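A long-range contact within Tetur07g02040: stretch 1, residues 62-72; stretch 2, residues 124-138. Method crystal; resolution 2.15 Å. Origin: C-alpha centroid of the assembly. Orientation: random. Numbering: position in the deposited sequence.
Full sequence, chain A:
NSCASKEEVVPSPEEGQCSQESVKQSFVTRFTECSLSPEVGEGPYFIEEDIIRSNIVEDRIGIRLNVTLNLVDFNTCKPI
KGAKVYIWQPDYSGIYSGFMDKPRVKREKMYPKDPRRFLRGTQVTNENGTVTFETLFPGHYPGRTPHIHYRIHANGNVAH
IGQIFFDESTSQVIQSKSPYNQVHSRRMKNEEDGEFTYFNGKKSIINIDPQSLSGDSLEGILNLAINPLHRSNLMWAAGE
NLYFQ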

# COMPACT_ATOMS: atom_id res chain seq x y z
N GLY A 62 -1.60 10.45 12.86
CA GLY A 62 -0.59 9.41 13.01
C GLY A 62 0.78 9.99 12.79
O GLY A 62 0.98 11.20 13.01
N ILE A 63 1.71 9.14 12.37
CA ILE A 63 3.08 9.58 12.15
C ILE A 63 3.30 9.66 10.65
O ILE A 63 3.05 8.71 9.92
CB ILE A 63 4.12 8.68 12.85
CG1 ILE A 63 3.98 8.88 14.37
CG2 ILE A 63 5.53 9.06 12.40
CD1 ILE A 63 4.73 7.90 15.25
N ARG A 64 3.80 10.81 10.22
CA ARG A 64 3.97 11.09 8.82
C ARG A 64 4.98 10.14 8.18
O ARG A 64 6.05 9.91 8.75
CB ARG A 64 4.37 12.55 8.63
CG ARG A 64 3.15 13.47 8.68
CD ARG A 64 2.41 13.47 7.34
NE ARG A 64 3.28 14.04 6.31
CZ ARG A 64 3.89 13.39 5.31
NH1 ARG A 64 4.69 14.08 4.50
NH2 ARG A 64 3.74 12.08 5.10
N LEU A 65 4.60 9.57 7.04
CA LEU A 65 5.44 8.68 6.26
C LEU A 65 5.35 9.08 4.81
O LEU A 65 4.26 9.14 4.26
CB LEU A 65 4.95 7.25 6.39
CG LEU A 65 5.55 6.16 5.50
CD1 LEU A 65 7.07 6.12 5.60
CD2 LEU A 65 4.98 4.80 5.89
N ASN A 66 6.49 9.36 4.19
CA ASN A 66 6.60 9.53 2.75
C ASN A 66 6.99 8.22 2.08
O ASN A 66 8.05 7.66 2.36
CB ASN A 66 7.64 10.59 2.41
CG ASN A 66 7.22 11.99 2.82
OD1 ASN A 66 6.04 12.29 2.99
ND2 ASN A 66 8.20 12.86 3.00
N VAL A 67 6.14 7.76 1.18
CA VAL A 67 6.32 6.50 0.49
C VAL A 67 6.76 6.80 -0.95
O VAL A 67 5.99 7.37 -1.71
CB VAL A 67 5.00 5.70 0.49
CG1 VAL A 67 5.08 4.48 -0.43
CG2 VAL A 67 4.64 5.25 1.90
N THR A 68 7.98 6.41 -1.30
CA THR A 68 8.49 6.57 -2.66
C THR A 68 8.59 5.17 -3.25
O THR A 68 9.22 4.29 -2.66
CB THR A 68 9.86 7.27 -2.68
OG1 THR A 68 9.72 8.58 -2.13
CG2 THR A 68 10.43 7.38 -4.09
N LEU A 69 7.93 4.97 -4.38
CA LEU A 69 8.00 3.72 -5.13
C LEU A 69 8.69 3.96 -6.45
O LEU A 69 8.32 4.90 -7.16
CB LEU A 69 6.61 3.17 -5.42
CG LEU A 69 5.66 2.96 -4.25
CD1 LEU A 69 4.52 2.06 -4.69
CD2 LEU A 69 6.34 2.33 -3.06
N ASN A 70 9.67 3.12 -6.78
CA ASN A 70 10.41 3.22 -8.04
C ASN A 70 10.07 1.98 -8.87
O ASN A 70 10.32 0.86 -8.43
CB ASN A 70 11.91 3.33 -7.77
CG ASN A 70 12.26 4.57 -6.93
OD1 ASN A 70 12.00 5.72 -7.33
ND2 ASN A 70 12.85 4.34 -5.76
N LEU A 71 9.41 2.18 -10.02
CA LEU A 71 8.95 1.09 -10.87
C LEU A 71 9.92 0.91 -12.03
O LEU A 71 10.27 1.89 -12.71
CB LEU A 71 7.56 1.34 -11.47
CG LEU A 71 6.31 1.53 -10.57
CD1 LEU A 71 5.05 1.35 -11.40
CD2 LEU A 71 6.27 0.61 -9.36
N VAL A 72 10.33 -0.34 -12.25
CA VAL A 72 11.04 -0.74 -13.49
C VAL A 72 10.29 -1.85 -14.20
O VAL A 72 9.56 -2.62 -13.57
CB VAL A 72 12.51 -1.15 -13.25
CG1 VAL A 72 13.31 0.05 -12.75
CG2 VAL A 72 12.62 -2.30 -12.26
N VAL A 124 1.00 9.17 -10.97
CA VAL A 124 1.43 8.70 -12.27
C VAL A 124 2.93 8.76 -12.21
O VAL A 124 3.48 9.81 -11.79
CB VAL A 124 0.89 9.62 -13.38
CG1 VAL A 124 1.41 9.20 -14.77
CG2 VAL A 124 -0.64 9.65 -13.35
N THR A 125 3.60 7.66 -12.59
CA THR A 125 5.07 7.61 -12.61
C THR A 125 5.65 8.64 -13.58
O THR A 125 5.07 8.89 -14.64
CB THR A 125 5.62 6.21 -13.01
OG1 THR A 125 5.06 5.81 -14.28
CG2 THR A 125 5.30 5.17 -11.93
N ASN A 126 6.79 9.22 -13.19
CA ASN A 126 7.53 10.19 -14.01
C ASN A 126 8.52 9.49 -14.97
O ASN A 126 8.43 8.27 -15.14
CB ASN A 126 8.21 11.23 -13.09
CG ASN A 126 9.28 10.66 -12.18
OD1 ASN A 126 9.74 9.51 -12.32
ND2 ASN A 126 9.69 11.47 -11.20
N GLU A 127 9.43 10.23 -15.59
CA GLU A 127 10.42 9.65 -16.52
C GLU A 127 11.25 8.61 -15.81
O GLU A 127 11.57 7.57 -16.38
CB GLU A 127 11.37 10.72 -17.08
N ASN A 128 11.56 8.89 -14.55
CA ASN A 128 12.37 8.01 -13.70
C ASN A 128 11.64 6.80 -13.09
O ASN A 128 12.25 6.06 -12.32
CB ASN A 128 13.02 8.85 -12.59
CG ASN A 128 14.09 9.79 -13.11
OD1 ASN A 128 15.28 9.51 -13.00
ND2 ASN A 128 13.67 10.90 -13.71
N GLY A 129 10.38 6.58 -13.43
CA GLY A 129 9.59 5.46 -12.87
C GLY A 129 9.18 5.62 -11.40
O GLY A 129 8.91 4.63 -10.71
N THR A 130 9.12 6.88 -10.94
CA THR A 130 8.95 7.20 -9.52
C THR A 130 7.61 7.90 -9.25
O THR A 130 7.18 8.76 -10.04
CB THR A 130 10.12 8.11 -9.06
OG1 THR A 130 11.37 7.41 -9.25
CG2 THR A 130 9.97 8.52 -7.59
N VAL A 131 6.97 7.51 -8.14
CA VAL A 131 5.89 8.28 -7.47
C VAL A 131 6.22 8.43 -5.99
O VAL A 131 6.92 7.60 -5.43
CB VAL A 131 4.50 7.63 -7.56
CG1 VAL A 131 4.03 7.59 -9.00
CG2 VAL A 131 4.51 6.22 -6.96
N THR A 132 5.70 9.49 -5.37
CA THR A 132 5.85 9.70 -3.94
C THR A 132 4.51 10.08 -3.36
O THR A 132 3.79 10.93 -3.92
CB THR A 132 6.91 10.78 -3.64
OG1 THR A 132 8.18 10.32 -4.13
CG2 THR A 132 7.04 11.03 -2.13
N PHE A 133 4.17 9.44 -2.25
CA PHE A 133 2.95 9.75 -1.53
C PHE A 133 3.32 10.26 -0.13
O PHE A 133 4.24 9.77 0.49
CB PHE A 133 2.10 8.50 -1.37
CG PHE A 133 1.53 7.98 -2.64
CD1 PHE A 133 0.33 8.46 -3.10
CD2 PHE A 133 2.16 6.96 -3.33
CE1 PHE A 133 -0.22 7.96 -4.26
CE2 PHE A 133 1.61 6.45 -4.50
CZ PHE A 133 0.43 6.96 -4.97
N GLU A 134 2.55 11.23 0.35
CA GLU A 134 2.66 11.72 1.74
C GLU A 134 1.51 11.09 2.48
O GLU A 134 0.36 11.43 2.23
CB GLU A 134 2.58 13.24 1.80
CG GLU A 134 3.67 13.92 0.98
CD GLU A 134 3.68 15.43 1.12
OE1 GLU A 134 2.65 16.03 1.50
OE2 GLU A 134 4.75 16.03 0.90
N THR A 135 1.83 10.15 3.35
CA THR A 135 0.83 9.37 4.02
C THR A 135 1.17 9.26 5.48
O THR A 135 1.91 10.08 6.02
CB THR A 135 0.63 8.00 3.34
OG1 THR A 135 -0.46 7.31 3.94
CG2 THR A 135 1.87 7.14 3.36
N LEU A 136 0.55 8.31 6.17
CA LEU A 136 0.88 8.03 7.55
C LEU A 136 1.33 6.59 7.64
O LEU A 136 0.95 5.76 6.81
CB LEU A 136 -0.35 8.24 8.43
CG LEU A 136 -1.02 9.63 8.42
CD1 LEU A 136 -2.28 9.56 9.28
CD2 LEU A 136 -0.09 10.73 8.91
N PHE A 137 2.09 6.27 8.67
CA PHE A 137 2.29 4.87 9.01
C PHE A 137 0.89 4.23 9.25
O PHE A 137 0.08 4.78 9.99
CB PHE A 137 3.22 4.72 10.20
CG PHE A 137 3.66 3.31 10.40
CD1 PHE A 137 2.86 2.42 11.10
CD2 PHE A 137 4.86 2.85 9.86
CE1 PHE A 137 3.23 1.10 11.27
CE2 PHE A 137 5.24 1.52 10.01
CZ PHE A 137 4.42 0.64 10.70
N PRO A 138 0.60 3.08 8.60
CA PRO A 138 -0.73 2.49 8.67
C PRO A 138 -1.00 1.87 10.01
O PRO A 138 -0.08 1.38 10.67
CB PRO A 138 -0.70 1.42 7.59
CG PRO A 138 0.71 0.98 7.57
CD PRO A 138 1.49 2.27 7.77

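The two stretches form neighbouring antiparallel strands, 64-72 and 130-136, joined by a ladder of backbone hydrogen bonds. Leu-65 pairs with Thr-135 in both directions: Leu-65 N to Thr-135 O is 2.9 Å, and Thr-135 N to Leu-65 O is 2.8 Å. Val-67 with Phe-133 and Leu-69 with Val-131 repeat this pattern. The ladder ends with Phe-137 N donating to Ile-63 O (2.9 Å) and Leu-71 N donating to Gly-129 O (2.6 Å). Gly-129 closes a type I turn from Asn-126. Its positive phi favours glycine, and a CB there would clash with Leu-71 O.

Side chains add polar links. Thr-130 OG1 donates to Asn-70 OD1 at 2.6 Å. On the same face, Thr-68 OG1 and Thr-132 OG1 are hydrogen-bonded at 3.1 Å. Arg-64 starts away from the partner strand, but its side chain folds back. Its NH2 donates to Thr-135 O (2.9 Å), and its NH1 donates to Asn-66 OD1 (2.7 Å) within its own strand. Glu-134 CB lies over one face of the guanidinium.

The other face is mostly apolar. Leu-69 CB meets Val-131 CG2 at 4.0 Å, and Val-67 CG2 meets the Thr-135 CG2 methyl at 3.7 Å. Just before the turn, Thr-125 CG2 packs against Leu-71 CD1 at 3.9 Å.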